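VirX1 (Cyanophage Syn10, PDB 6QGM) is a marine cyanophage halogenase of the tryptophan halogenase family that iodinates diverse substrates, probably using a reduced flavin cofactor. Local coordinates at residues A73-S78 and N144-N149; E93-P98 and T129-V134; S99-F104 and V134-Y139; T138-H143 and N152-F157; N453-N458 and I465-G470. All blocks are in the same frame, centred on the assembly; numbering follows the deposited sequence.

Contact 1 of 5, residues A73-S78 and N144-N149; sequences ATYKNS and NRLTRN
N77, just beyond the short strand 74-76, and L146, in the loop that follows helix 137-143, mark the nearest approach of the two backbones, with CA atoms 8.7 Å apart; at that spacing side chains have to bridge. L146 does so with both branches of its isobutyl group. Its CD2 sits against the base of Y75, 3.4 Å from CD2 of the tyrosine and 3.6 Å from its CB, and the two side chains cross at about a right angle. The other branch turns to the amide of N77: L146 CD1 lies 3.4 Å from N77 OD1 and 3.5 Å from N77 ND2. With CG of L146 anti to the backbone N (chi1 -152°), the fork straddles the two residues. The polar ends look elsewhere, Y75 OH to D64 and N77 ND2 to N137, so the leucine meets groups already tied to other parts of the chain. Further along the loop, T147 makes an ST turn, its OG1 taking the N-H of N149 at 2.9 Å. Helix 518-527 lies against Y75 through L522 and I526, helix 137-143 packs L140 on both N77 and T147, and strand 74-76 pairs with strand 164-168 at the edge of a three-stranded antiparallel sheet.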
# COMPACT_ATOMS: atom_id res chain seq x y z
N ALA B 73 8.72 6.20 42.05
CA ALA B 73 9.07 6.21 40.61
C ALA B 73 10.56 6.47 40.48
O ALA B 73 11.13 7.15 41.36
CB ALA B 73 8.26 7.24 39.87
N THR B 74 11.18 5.91 39.45
CA THR B 74 12.54 6.26 38.98
C THR B 74 12.46 6.51 37.48
O THR B 74 11.36 6.31 36.91
CB THR B 74 13.56 5.19 39.38
OG1 THR B 74 13.34 4.02 38.59
CG2 THR B 74 13.52 4.86 40.85
N TYR B 75 13.56 6.98 36.89
CA TYR B 75 13.67 7.35 35.46
C TYR B 75 14.15 6.14 34.65
O TYR B 75 14.81 5.25 35.20
CB TYR B 75 14.60 8.55 35.27
CG TYR B 75 13.99 9.88 35.62
CD1 TYR B 75 12.94 10.39 34.88
CD2 TYR B 75 14.47 10.65 36.67
CE1 TYR B 75 12.38 11.63 35.16
CE2 TYR B 75 13.92 11.89 36.96
CZ TYR B 75 12.87 12.37 36.21
OH TYR B 75 12.31 13.58 36.49
N LYS B 76 13.81 6.16 33.37
CA LYS B 76 14.11 5.07 32.40
C LYS B 76 14.48 5.68 31.04
O LYS B 76 13.62 6.35 30.43
CB LYS B 76 12.88 4.18 32.27
CG LYS B 76 13.07 2.97 31.37
CD LYS B 76 11.76 2.46 30.82
CE LYS B 76 11.96 1.47 29.71
NZ LYS B 76 10.66 1.13 29.10
N ASN B 77 15.71 5.42 30.58
CA ASN B 77 16.28 6.03 29.35
C ASN B 77 16.40 4.99 28.23
O ASN B 77 16.61 5.40 27.08
CB ASN B 77 17.63 6.69 29.67
CG ASN B 77 17.47 7.95 30.49
OD1 ASN B 77 17.14 7.89 31.67
ND2 ASN B 77 17.66 9.10 29.85
N SER B 78 16.25 3.70 28.54
CA SER B 78 16.50 2.59 27.60
C SER B 78 15.86 1.29 28.11
O SER B 78 15.70 1.15 29.34
CB SER B 78 17.99 2.41 27.39
OG SER B 78 18.25 1.44 26.39
N ASN B 144 24.66 4.94 33.60
CA ASN B 144 23.66 5.14 34.69
C ASN B 144 23.72 6.61 35.16
O ASN B 144 23.77 6.87 36.38
CB ASN B 144 23.93 4.16 35.84
CG ASN B 144 22.79 4.07 36.82
OD1 ASN B 144 21.62 4.00 36.42
ND2 ASN B 144 23.12 4.08 38.10
N ARG B 145 23.70 7.54 34.21
CA ARG B 145 23.76 9.00 34.46
C ARG B 145 22.48 9.64 33.94
O ARG B 145 21.79 9.01 33.13
CB ARG B 145 25.00 9.62 33.81
CG ARG B 145 26.28 8.85 34.08
CD ARG B 145 26.55 8.66 35.56
NE ARG B 145 27.86 8.08 35.76
CZ ARG B 145 28.92 8.76 36.18
NH1 ARG B 145 28.84 10.04 36.51
NH2 ARG B 145 30.08 8.14 36.31
N LEU B 146 22.22 10.88 34.36
CA LEU B 146 21.05 11.66 33.90
C LEU B 146 21.38 13.15 33.92
O LEU B 146 22.22 13.58 34.75
CB LEU B 146 19.86 11.30 34.80
CG LEU B 146 18.47 11.43 34.18
CD1 LEU B 146 18.41 10.85 32.78
CD2 LEU B 146 17.44 10.74 35.06
N THR B 147 20.75 13.91 33.03
CA THR B 147 20.93 15.37 32.86
C THR B 147 19.70 15.92 32.15
O THR B 147 19.09 15.14 31.37
CB THR B 147 22.21 15.69 32.07
OG1 THR B 147 22.16 17.06 31.68
CG2 THR B 147 22.35 14.85 30.83
N ARG B 148 19.35 17.19 32.39
CA ARG B 148 18.24 17.87 31.66
C ARG B 148 18.76 18.36 30.30
O ARG B 148 17.91 18.73 29.48
CB ARG B 148 17.64 19.00 32.49
CG ARG B 148 16.89 18.52 33.72
CD ARG B 148 15.64 19.33 34.01
NE ARG B 148 14.90 18.74 35.11
CZ ARG B 148 15.23 18.88 36.39
NH1 ARG B 148 16.31 19.56 36.73
NH2 ARG B 148 14.51 18.31 37.35
N ASN B 149 20.07 18.33 30.08
CA ASN B 149 20.67 18.58 28.75
C ASN B 149 20.31 20.01 28.29
O ASN B 149 20.13 20.22 27.08
CB ASN B 149 20.23 17.50 27.75
CG ASN B 149 21.05 17.46 26.49
OD1 ASN B 149 22.27 17.61 26.53
ND2 ASN B 149 20.40 17.20 25.37

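Contact 2 of 5, residues E93-P98 and T129-V134; sequences EYPFGP and TFARFV
E93, on the edge strand 91-95, and A131, on the loosely bonded helical turn 129-134, bring their CA atoms to 6.5 Å, the nearest point between the two backbones. The turn is held by F133 N to T129 O at 2.9 Å and V134 N to A131 O at 3.2 Å. One methyl group makes the contact: A131 CB points at the strand, 4.0 Å from E93 O and 4.2 Å from P95 CD. It faces both the carbonyl oxygen of E93 and CD of the P95 ring, and helix and strand meet here through this methyl alone. The rest of E93 turns from the helix, its carboxylate forming a salt bridge with R80 and a hydrogen bond with S78 OG. Within the helical turn, V134 CG2 lies over one face of the F130 ring, 3.8 Å above its plane and displaced toward the rim. R132 starts out away from the strand, and its NE forms a salt bridge with E142. Strand 91-95 is one of the two outermost strands of a mixed sheet of this chain. Helix 137-143 lays T138 on P95 and A141 on E93, while helix 462-468 touches both segments, with F464 on P95 and V134 and with A467 on F130.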
# COMPACT_ATOMS: atom_id res chain seq x y z
N GLU B 93 21.06 -2.28 23.71
CA GLU B 93 20.03 -1.33 24.18
C GLU B 93 19.06 -1.04 23.04
O GLU B 93 19.47 -1.11 21.85
CB GLU B 93 20.68 -0.06 24.70
CG GLU B 93 21.86 -0.31 25.63
CD GLU B 93 21.57 -0.39 27.13
OE1 GLU B 93 20.42 -0.06 27.55
OE2 GLU B 93 22.50 -0.77 27.88
N TYR B 94 17.81 -0.78 23.41
CA TYR B 94 16.83 0.05 22.65
C TYR B 94 16.64 1.32 23.47
O TYR B 94 15.79 1.36 24.35
CB TYR B 94 15.53 -0.72 22.42
CG TYR B 94 14.49 0.01 21.61
CD1 TYR B 94 14.85 1.06 20.78
CD2 TYR B 94 13.15 -0.36 21.65
CE1 TYR B 94 13.91 1.72 20.00
CE2 TYR B 94 12.20 0.29 20.87
CZ TYR B 94 12.58 1.34 20.06
OH TYR B 94 11.69 2.01 19.28
N PRO B 95 17.46 2.37 23.23
CA PRO B 95 17.35 3.64 23.96
C PRO B 95 16.18 4.47 23.42
O PRO B 95 15.86 4.27 22.27
CB PRO B 95 18.69 4.32 23.66
CG PRO B 95 18.99 3.86 22.27
CD PRO B 95 18.54 2.42 22.23
N PHE B 96 15.59 5.36 24.22
CA PHE B 96 14.48 6.25 23.80
C PHE B 96 15.05 7.38 22.93
O PHE B 96 16.15 7.91 23.19
CB PHE B 96 13.73 6.79 25.01
CG PHE B 96 12.79 5.79 25.62
CD1 PHE B 96 11.71 5.30 24.90
CD2 PHE B 96 12.98 5.34 26.91
CE1 PHE B 96 10.83 4.38 25.45
CE2 PHE B 96 12.10 4.42 27.47
CZ PHE B 96 11.03 3.92 26.74
N GLY B 97 14.30 7.74 21.90
CA GLY B 97 14.70 8.75 20.92
C GLY B 97 13.63 8.92 19.85
O GLY B 97 13.10 7.94 19.34
N PRO B 98 13.37 10.17 19.40
CA PRO B 98 12.34 10.38 18.39
C PRO B 98 12.83 9.77 17.06
O PRO B 98 12.06 9.11 16.40
CB PRO B 98 12.24 11.91 18.32
CG PRO B 98 13.64 12.39 18.70
CD PRO B 98 14.17 11.37 19.70
N THR B 129 27.46 -1.35 19.47
CA THR B 129 27.92 -0.01 19.02
C THR B 129 26.88 0.67 18.13
O THR B 129 26.99 1.93 17.98
CB THR B 129 29.28 -0.04 18.31
OG1 THR B 129 29.17 -0.82 17.12
CG2 THR B 129 30.38 -0.54 19.22
N PHE B 130 25.92 -0.06 17.54
CA PHE B 130 24.87 0.55 16.69
C PHE B 130 24.13 1.63 17.50
O PHE B 130 23.99 2.78 16.99
CB PHE B 130 23.86 -0.45 16.13
CG PHE B 130 22.71 0.22 15.42
CD1 PHE B 130 22.88 0.76 14.16
CD2 PHE B 130 21.47 0.36 16.04
CE1 PHE B 130 21.83 1.40 13.52
CE2 PHE B 130 20.42 0.98 15.40
CZ PHE B 130 20.60 1.51 14.14
N ALA B 131 23.68 1.28 18.71
CA ALA B 131 22.87 2.19 19.55
C ALA B 131 23.69 3.45 19.88
O ALA B 131 23.17 4.56 19.74
CB ALA B 131 22.41 1.46 20.79
N ARG B 132 24.95 3.26 20.29
CA ARG B 132 25.90 4.35 20.61
C ARG B 132 26.05 5.24 19.39
O ARG B 132 26.14 6.45 19.56
CB ARG B 132 27.27 3.80 20.98
CG ARG B 132 27.23 2.66 21.99
CD ARG B 132 28.31 2.84 23.02
NE ARG B 132 28.44 1.63 23.81
CZ ARG B 132 29.37 0.71 23.64
NH1 ARG B 132 30.30 0.84 22.71
NH2 ARG B 132 29.38 -0.35 24.43
N PHE B 133 26.11 4.64 18.20
CA PHE B 133 26.43 5.32 16.93
C PHE B 133 25.21 6.11 16.43
O PHE B 133 25.41 6.93 15.55
CB PHE B 133 26.91 4.32 15.88
CG PHE B 133 27.40 4.94 14.60
CD1 PHE B 133 28.70 5.41 14.49
CD2 PHE B 133 26.58 5.04 13.49
CE1 PHE B 133 29.15 5.98 13.30
CE2 PHE B 133 27.04 5.61 12.31
CZ PHE B 133 28.32 6.08 12.21
N VAL B 134 24.01 5.88 16.94
CA VAL B 134 22.79 6.56 16.39
C VAL B 134 22.00 7.27 17.49
O VAL B 134 21.13 8.09 17.14
CB VAL B 134 21.88 5.59 15.62
CG1 VAL B 134 22.64 4.97 14.46
CG2 VAL B 134 21.27 4.54 16.54

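Contact 3 of 5, residues S99-F104 and V134-Y139; sequences SLDVSF and VNSNTY
D101 opens an Asx turn in the loop 99-104, and its backbone N-H ties that turn to V134, near the end of the weakly bonded helical turn at about 129-134. The cross-link is D101 N to V134 O, 2.7 Å, with an N-H...O angle of 146°; the donor lies in the carbonyl plane. D101 CB also lies near this oxygen. Within the loop, D101 OD1 receives S103 N at 2.8 Å, the bond that defines the Asx turn. CG of the aspartate stands anti to the backbone N (chi1 -173°), which directs the carboxylate along its own loop, where the N-H of S103 holds OD1.

The apolar part of the contact is a single pair. L100 and V134 lie side by side and point the same way, L100 CG being 4.1 Å from V134 CB; I111 also packs on the leucine. Past V134 the chain swings into helix 137-143. N135 precedes the turn into that helix, and its side chain is modelled making a capping bond with T138 N, although the place of N135 OD1 is less certain. The other amide atom, N135 ND2, bonds to F96 O beside strand 91-95. The main chain of N135 also bonds to the helix: the T138 hydroxyl donates to N135 O over 2.6 Å, approaching from above the carbonyl plane, 50° out of it.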
# COMPACT_ATOMS: atom_id res chain seq x y z
N SER B 99 14.12 9.97 16.77
CA SER B 99 14.79 9.71 15.47
C SER B 99 16.25 9.34 15.70
O SER B 99 16.78 9.67 16.77
CB SER B 99 14.69 10.90 14.54
OG SER B 99 15.30 12.05 15.12
N LEU B 100 16.83 8.63 14.74
CA LEU B 100 18.27 8.27 14.69
C LEU B 100 19.09 9.54 14.47
O LEU B 100 18.82 10.24 13.48
CB LEU B 100 18.50 7.28 13.53
CG LEU B 100 18.19 5.82 13.81
CD1 LEU B 100 16.69 5.58 13.97
CD2 LEU B 100 18.74 4.95 12.69
N ASP B 101 20.07 9.80 15.34
CA ASP B 101 21.09 10.87 15.13
C ASP B 101 21.93 10.53 13.89
O ASP B 101 22.63 9.52 13.90
CB ASP B 101 21.96 11.05 16.37
CG ASP B 101 22.90 12.23 16.28
OD1 ASP B 101 23.22 12.63 15.14
OD2 ASP B 101 23.29 12.76 17.33
N VAL B 102 21.89 11.38 12.87
CA VAL B 102 22.52 11.15 11.53
C VAL B 102 23.94 11.74 11.50
O VAL B 102 24.56 11.68 10.43
CB VAL B 102 21.64 11.73 10.40
CG1 VAL B 102 20.31 11.01 10.32
CG2 VAL B 102 21.41 13.22 10.52
N SER B 103 24.46 12.26 12.62
CA SER B 103 25.69 13.10 12.68
C SER B 103 26.89 12.44 11.99
O SER B 103 27.60 13.18 11.27
CB SER B 103 26.04 13.47 14.10
OG SER B 103 24.99 14.26 14.66
N PHE B 104 27.12 11.12 12.18
CA PHE B 104 28.33 10.42 11.67
C PHE B 104 27.99 9.56 10.45
O PHE B 104 28.86 8.78 10.01
CB PHE B 104 28.98 9.62 12.80
CG PHE B 104 29.58 10.48 13.87
CD1 PHE B 104 28.80 10.99 14.90
CD2 PHE B 104 30.94 10.79 13.85
CE1 PHE B 104 29.36 11.80 15.87
CE2 PHE B 104 31.50 11.60 14.82
CZ PHE B 104 30.71 12.11 15.83
N VAL B 134 24.01 5.88 16.94
CA VAL B 134 22.79 6.56 16.39
C VAL B 134 22.00 7.27 17.49
O VAL B 134 21.13 8.09 17.14
CB VAL B 134 21.88 5.59 15.62
CG1 VAL B 134 22.64 4.97 14.46
CG2 VAL B 134 21.27 4.54 16.54
N ASN B 135 22.31 7.02 18.77
CA ASN B 135 21.52 7.55 19.91
C ASN B 135 22.47 7.73 21.10
O ASN B 135 23.13 6.76 21.50
CB ASN B 135 20.31 6.67 20.22
CG ASN B 135 19.51 7.20 21.38
OD1 ASN B 135 20.10 7.60 22.38
ND2 ASN B 135 18.18 7.19 21.25
N SER B 136 22.53 8.95 21.63
CA SER B 136 23.44 9.35 22.72
C SER B 136 22.76 9.10 24.07
O SER B 136 23.46 8.99 25.08
CB SER B 136 23.88 10.80 22.56
OG SER B 136 24.50 11.01 21.29
N ASN B 137 21.43 8.98 24.06
CA ASN B 137 20.66 8.54 25.25
C ASN B 137 21.30 7.25 25.74
O ASN B 137 21.39 7.06 26.96
CB ASN B 137 19.16 8.42 24.94
CG ASN B 137 18.28 8.54 26.17
OD1 ASN B 137 18.78 8.74 27.28
ND2 ASN B 137 16.98 8.42 25.98
N THR B 138 21.78 6.41 24.81
CA THR B 138 22.54 5.15 25.05
C THR B 138 23.61 5.34 26.14
O THR B 138 23.74 4.46 27.00
CB THR B 138 23.20 4.66 23.76
OG1 THR B 138 22.19 4.66 22.75
CG2 THR B 138 23.84 3.29 23.89
N TYR B 139 24.37 6.44 26.09
CA TYR B 139 25.48 6.73 27.03
C TYR B 139 24.96 6.95 28.45
O TYR B 139 25.61 6.46 29.40
CB TYR B 139 26.27 7.96 26.59
CG TYR B 139 26.96 7.82 25.26
CD1 TYR B 139 28.13 7.09 25.15
CD2 TYR B 139 26.48 8.45 24.12
CE1 TYR B 139 28.77 6.95 23.93
CE2 TYR B 139 27.13 8.34 22.91
CZ TYR B 139 28.28 7.60 22.81
OH TYR B 139 28.94 7.47 21.62

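Contact 4 of 5, residues T138-H143 and N152-F157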
# COMPACT_ATOMS: atom_id res chain seq x y z
N THR B 138 21.78 6.41 24.81
CA THR B 138 22.54 5.15 25.05
C THR B 138 23.61 5.34 26.14
O THR B 138 23.74 4.46 27.00
CB THR B 138 23.20 4.66 23.76
OG1 THR B 138 22.19 4.66 22.75
CG2 THR B 138 23.84 3.29 23.89
N TYR B 139 24.37 6.44 26.09
CA TYR B 139 25.48 6.73 27.03
C TYR B 139 24.96 6.95 28.45
O TYR B 139 25.61 6.46 29.40
CB TYR B 139 26.27 7.96 26.59
CG TYR B 139 26.96 7.82 25.26
CD1 TYR B 139 28.13 7.09 25.15
CD2 TYR B 139 26.48 8.45 24.12
CE1 TYR B 139 28.77 6.95 23.93
CE2 TYR B 139 27.13 8.34 22.91
CZ TYR B 139 28.28 7.60 22.81
OH TYR B 139 28.94 7.47 21.62
N LEU B 140 23.85 7.68 28.60
CA LEU B 140 23.19 7.91 29.92
C LEU B 140 22.81 6.55 30.50
O LEU B 140 23.15 6.27 31.67
CB LEU B 140 21.94 8.79 29.73
CG LEU B 140 22.19 10.20 29.19
CD1 LEU B 140 20.88 10.98 29.04
CD2 LEU B 140 23.19 10.96 30.06
N ALA B 141 22.12 5.73 29.70
CA ALA B 141 21.67 4.38 30.06
C ALA B 141 22.88 3.53 30.45
O ALA B 141 22.83 2.89 31.50
CB ALA B 141 20.92 3.77 28.91
N GLU B 142 23.94 3.58 29.66
CA GLU B 142 25.12 2.68 29.81
C GLU B 142 25.91 3.04 31.07
O GLU B 142 26.32 2.10 31.75
CB GLU B 142 26.01 2.72 28.56
CG GLU B 142 25.48 1.82 27.46
CD GLU B 142 26.44 1.46 26.35
OE1 GLU B 142 27.66 1.57 26.56
OE2 GLU B 142 25.97 1.05 25.27
N HIS B 143 26.09 4.32 31.38
CA HIS B 143 26.89 4.78 32.56
C HIS B 143 25.97 5.20 33.71
O HIS B 143 26.48 5.74 34.69
CB HIS B 143 27.87 5.86 32.12
CG HIS B 143 28.83 5.36 31.11
ND1 HIS B 143 28.54 5.31 29.77
CD2 HIS B 143 30.06 4.85 31.23
CE1 HIS B 143 29.55 4.81 29.10
NE2 HIS B 143 30.52 4.55 29.98
N ASN B 152 22.77 21.57 24.89
CA ASN B 152 22.49 20.30 24.16
C ASN B 152 23.77 19.47 24.03
O ASN B 152 24.10 19.04 22.91
CB ASN B 152 21.93 20.56 22.75
CG ASN B 152 20.47 20.96 22.74
OD1 ASN B 152 20.14 22.06 22.28
ND2 ASN B 152 19.60 20.07 23.19
N LYS B 153 24.46 19.22 25.16
CA LYS B 153 25.80 18.55 25.20
C LYS B 153 25.63 17.03 25.02
O LYS B 153 26.64 16.37 24.74
CB LYS B 153 26.55 18.89 26.48
CG LYS B 153 27.28 20.22 26.46
CD LYS B 153 28.04 20.59 27.70
CE LYS B 153 28.22 22.09 27.80
NZ LYS B 153 29.35 22.45 28.68
N ILE B 154 24.41 16.50 25.19
CA ILE B 154 24.04 15.12 24.76
C ILE B 154 23.21 15.27 23.48
O ILE B 154 22.09 15.76 23.51
CB ILE B 154 23.32 14.37 25.90
CG1 ILE B 154 24.22 14.24 27.12
CG2 ILE B 154 22.79 13.02 25.42
CD1 ILE B 154 25.34 13.20 27.01
N PRO B 155 23.76 14.93 22.29
CA PRO B 155 23.10 15.21 21.02
C PRO B 155 21.74 14.52 20.87
O PRO B 155 21.67 13.35 21.17
CB PRO B 155 24.06 14.65 19.97
CG PRO B 155 25.40 14.59 20.65
CD PRO B 155 25.09 14.32 22.11
N ASN B 156 20.72 15.27 20.44
CA ASN B 156 19.42 14.73 19.97
C ASN B 156 18.68 14.02 21.12
O ASN B 156 17.88 13.12 20.84
CB ASN B 156 19.61 13.79 18.77
CG ASN B 156 19.45 14.52 17.44
OD1 ASN B 156 20.29 14.39 16.54
ND2 ASN B 156 18.39 15.31 17.33
N PHE B 157 18.90 14.46 22.36
CA PHE B 157 18.23 13.96 23.59
C PHE B 157 17.42 15.09 24.21
O PHE B 157 17.99 16.17 24.47
CB PHE B 157 19.26 13.45 24.60
CG PHE B 157 18.70 13.13 25.96
CD1 PHE B 157 17.83 12.05 26.14
CD2 PHE B 157 19.05 13.90 27.06
CE1 PHE B 157 17.31 11.76 27.40
CE2 PHE B 157 18.54 13.59 28.31
CZ PHE B 157 17.68 12.53 28.49
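L140 and F157 carry the main apolar contact, a CH-pi interaction in which a leucine methyl covers one face of the phenylalanine ring. L140 CD1 stands 3.7 Å from the centroid of the F157 ring, only 19° off the ring normal, and its nearest ring atoms, F157 CE2 and CZ, are both 3.6 Å away, so the methyl is displaced slightly to that side. The two side chains arrive from opposite directions: with CG of L140 anti to its own carbonyl carbon (chi1 -63°), the fork is carried out from the helix toward the loop, and F157 reaches back from the loop.

Plain van der Waals packing adds the second branch, L140 CD2 meeting I154 CD1 at 4.4 Å. I154 and F157 are the first and last residues of a type II beta turn, which sets both side chains toward the helix while N156 takes the positive-phi corner. N149 OD1 and ND2 bond I154 N and F157 O, bridging the two ends of the turn.

Between the segments the contact is apolar; within the helix, Y139 O accepts twice from H143, from its N at 3.0 Å and from ND1 at 3.2 Å, the latter in the plane of the imidazole and on a carbonyl lone pair.

Around the pair, helix 494-512 closes over I154 and P155 through V512 and M508 and meets Y139 and K153 through W501 and Y511, while F157 packs on T163, between helix 159-162 and strand 164-168.

Contact 5 of 5, residues N453-N458 and I465-G470; sequences NTWHIN and IIAGHG
W455 offers its indole obliquely, neither flat-on nor strictly rim-on, to two residues of helix 462-468. I466 CD1 lies 3.7 Å from W455 NE1 and 3.8 Å from CE2, beside the NE1-CE2-CZ2 side of the indole. I466 CG1 follows at 3.9 Å from W455 CZ2. The far corner of the benzo ring, W455 CH2, then rests 3.9 Å from A467 CB. Another flat group belongs to the loop alone: N458 ND2 stands over one face of the H456 ring, offset toward the rim, while N458 N donates to H456 ND1 at 3.1 Å.

The tryptophan and I466 slide past each other in opposite directions, a helix-to-loop packing that folds the segment after helix 441-451 back on the helix it leads into. After that helix G470, with positive phi, completes a Schellman motif, A467 O taking its N-H at 3.0 Å. Polar bonds hold the backbone at W455: T454 OG1 donates to W455 O at 2.8 Å, on a carbonyl lone pair, and N112 bonds to W455 N and T454 OG1. P473 and T449 also touch the indole, L445 packs on I466, and H469 O is hydrogen-bonded to R376 of the third subunit.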
# COMPACT_ATOMS: atom_id res chain seq x y z
N ASN B 453 19.11 -5.08 0.41
CA ASN B 453 20.37 -5.00 1.20
C ASN B 453 20.48 -3.63 1.90
O ASN B 453 21.57 -3.03 1.90
CB ASN B 453 21.60 -5.32 0.34
CG ASN B 453 21.57 -6.73 -0.23
OD1 ASN B 453 22.25 -7.04 -1.21
ND2 ASN B 453 20.82 -7.61 0.39
N THR B 454 19.39 -3.18 2.53
CA THR B 454 19.28 -1.82 3.10
C THR B 454 18.43 -1.85 4.37
O THR B 454 17.50 -2.68 4.45
CB THR B 454 18.67 -0.84 2.08
OG1 THR B 454 18.86 0.50 2.55
CG2 THR B 454 17.19 -1.05 1.87
N TRP B 455 18.72 -0.93 5.29
CA TRP B 455 17.79 -0.51 6.36
C TRP B 455 17.12 0.79 5.94
O TRP B 455 17.43 1.31 4.87
CB TRP B 455 18.51 -0.41 7.71
CG TRP B 455 18.93 -1.73 8.28
CD1 TRP B 455 18.63 -2.97 7.79
CD2 TRP B 455 19.74 -1.94 9.44
NE1 TRP B 455 19.22 -3.93 8.56
CE2 TRP B 455 19.91 -3.33 9.58
CE3 TRP B 455 20.35 -1.10 10.37
CZ2 TRP B 455 20.65 -3.90 10.61
CZ3 TRP B 455 21.11 -1.66 11.37
CH2 TRP B 455 21.23 -3.04 11.51
N HIS B 456 16.20 1.28 6.77
CA HIS B 456 15.35 2.46 6.52
C HIS B 456 14.93 2.99 7.89
O HIS B 456 14.80 2.16 8.83
CB HIS B 456 14.15 2.06 5.65
CG HIS B 456 13.56 3.19 4.89
ND1 HIS B 456 13.01 4.30 5.52
CD2 HIS B 456 13.44 3.40 3.56
CE1 HIS B 456 12.58 5.14 4.60
NE2 HIS B 456 12.81 4.60 3.38
N ILE B 457 14.77 4.32 8.02
CA ILE B 457 14.28 4.96 9.27
C ILE B 457 12.85 4.48 9.54
O ILE B 457 12.43 4.54 10.69
CB ILE B 457 14.39 6.50 9.22
CG1 ILE B 457 13.95 7.06 7.86
CG2 ILE B 457 15.79 6.96 9.60
CD1 ILE B 457 13.67 8.52 7.87
N ASN B 458 12.15 3.96 8.53
CA ASN B 458 10.81 3.32 8.65
C ASN B 458 10.83 2.07 9.54
O ASN B 458 9.73 1.55 9.81
CB ASN B 458 10.25 2.88 7.30
CG ASN B 458 9.90 4.04 6.41
OD1 ASN B 458 9.76 5.17 6.88
ND2 ASN B 458 9.76 3.77 5.13
N ILE B 465 16.98 -3.83 17.46
CA ILE B 465 16.76 -5.26 17.83
C ILE B 465 17.59 -6.17 16.90
O ILE B 465 18.37 -6.98 17.43
CB ILE B 465 15.26 -5.61 17.80
CG1 ILE B 465 14.45 -4.72 18.74
CG2 ILE B 465 15.04 -7.08 18.11
CD1 ILE B 465 15.00 -4.61 20.14
N ILE B 466 17.45 -6.04 15.58
CA ILE B 466 18.20 -6.89 14.60
C ILE B 466 19.70 -6.52 14.61
O ILE B 466 20.53 -7.44 14.40
CB ILE B 466 17.58 -6.86 13.19
CG1 ILE B 466 17.65 -5.48 12.53
CG2 ILE B 466 16.15 -7.39 13.23
CD1 ILE B 466 17.10 -5.44 11.13
N ALA B 467 20.05 -5.26 14.87
CA ALA B 467 21.45 -4.81 15.10
C ALA B 467 22.04 -5.58 16.28
O ALA B 467 23.14 -6.16 16.12
CB ALA B 467 21.52 -3.32 15.34
N GLY B 468 21.33 -5.58 17.42
CA GLY B 468 21.75 -6.23 18.68
C GLY B 468 21.86 -7.73 18.53
O GLY B 468 22.67 -8.34 19.25
N HIS B 469 21.06 -8.32 17.64
CA HIS B 469 21.07 -9.78 17.36
C HIS B 469 22.20 -10.12 16.38
O HIS B 469 22.38 -11.30 16.09
CB HIS B 469 19.71 -10.25 16.85
CG HIS B 469 18.72 -10.54 17.93
ND1 HIS B 469 19.07 -11.13 19.13
CD2 HIS B 469 17.38 -10.36 17.99
CE1 HIS B 469 18.00 -11.28 19.88
NE2 HIS B 469 16.94 -10.82 19.19
N GLY B 470 22.91 -9.10 15.87
CA GLY B 470 24.14 -9.25 15.06
C GLY B 470 23.86 -9.26 13.57
O GLY B 470 24.67 -9.82 12.84

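From the N terminus, contact 1 opens first, at strand 74-76, and closes the longest loop, at 144-149. Within that span lie contacts 2 and 3, which cross: 93-98 pairs with 129-134 and 99-104 with 134-139, sharing V134. Contact 4 begins on helix 137-143, where contact 3 ends, and crosses contact 1 by closing at 152-157. Together these four tie the edge strands of two sheets to helices 129-134 and 137-143 and their flanking loops. Contact 5 closes a short separate loop much later in the chain. Yet it comes back in space to contact 2, where W455 meets F130.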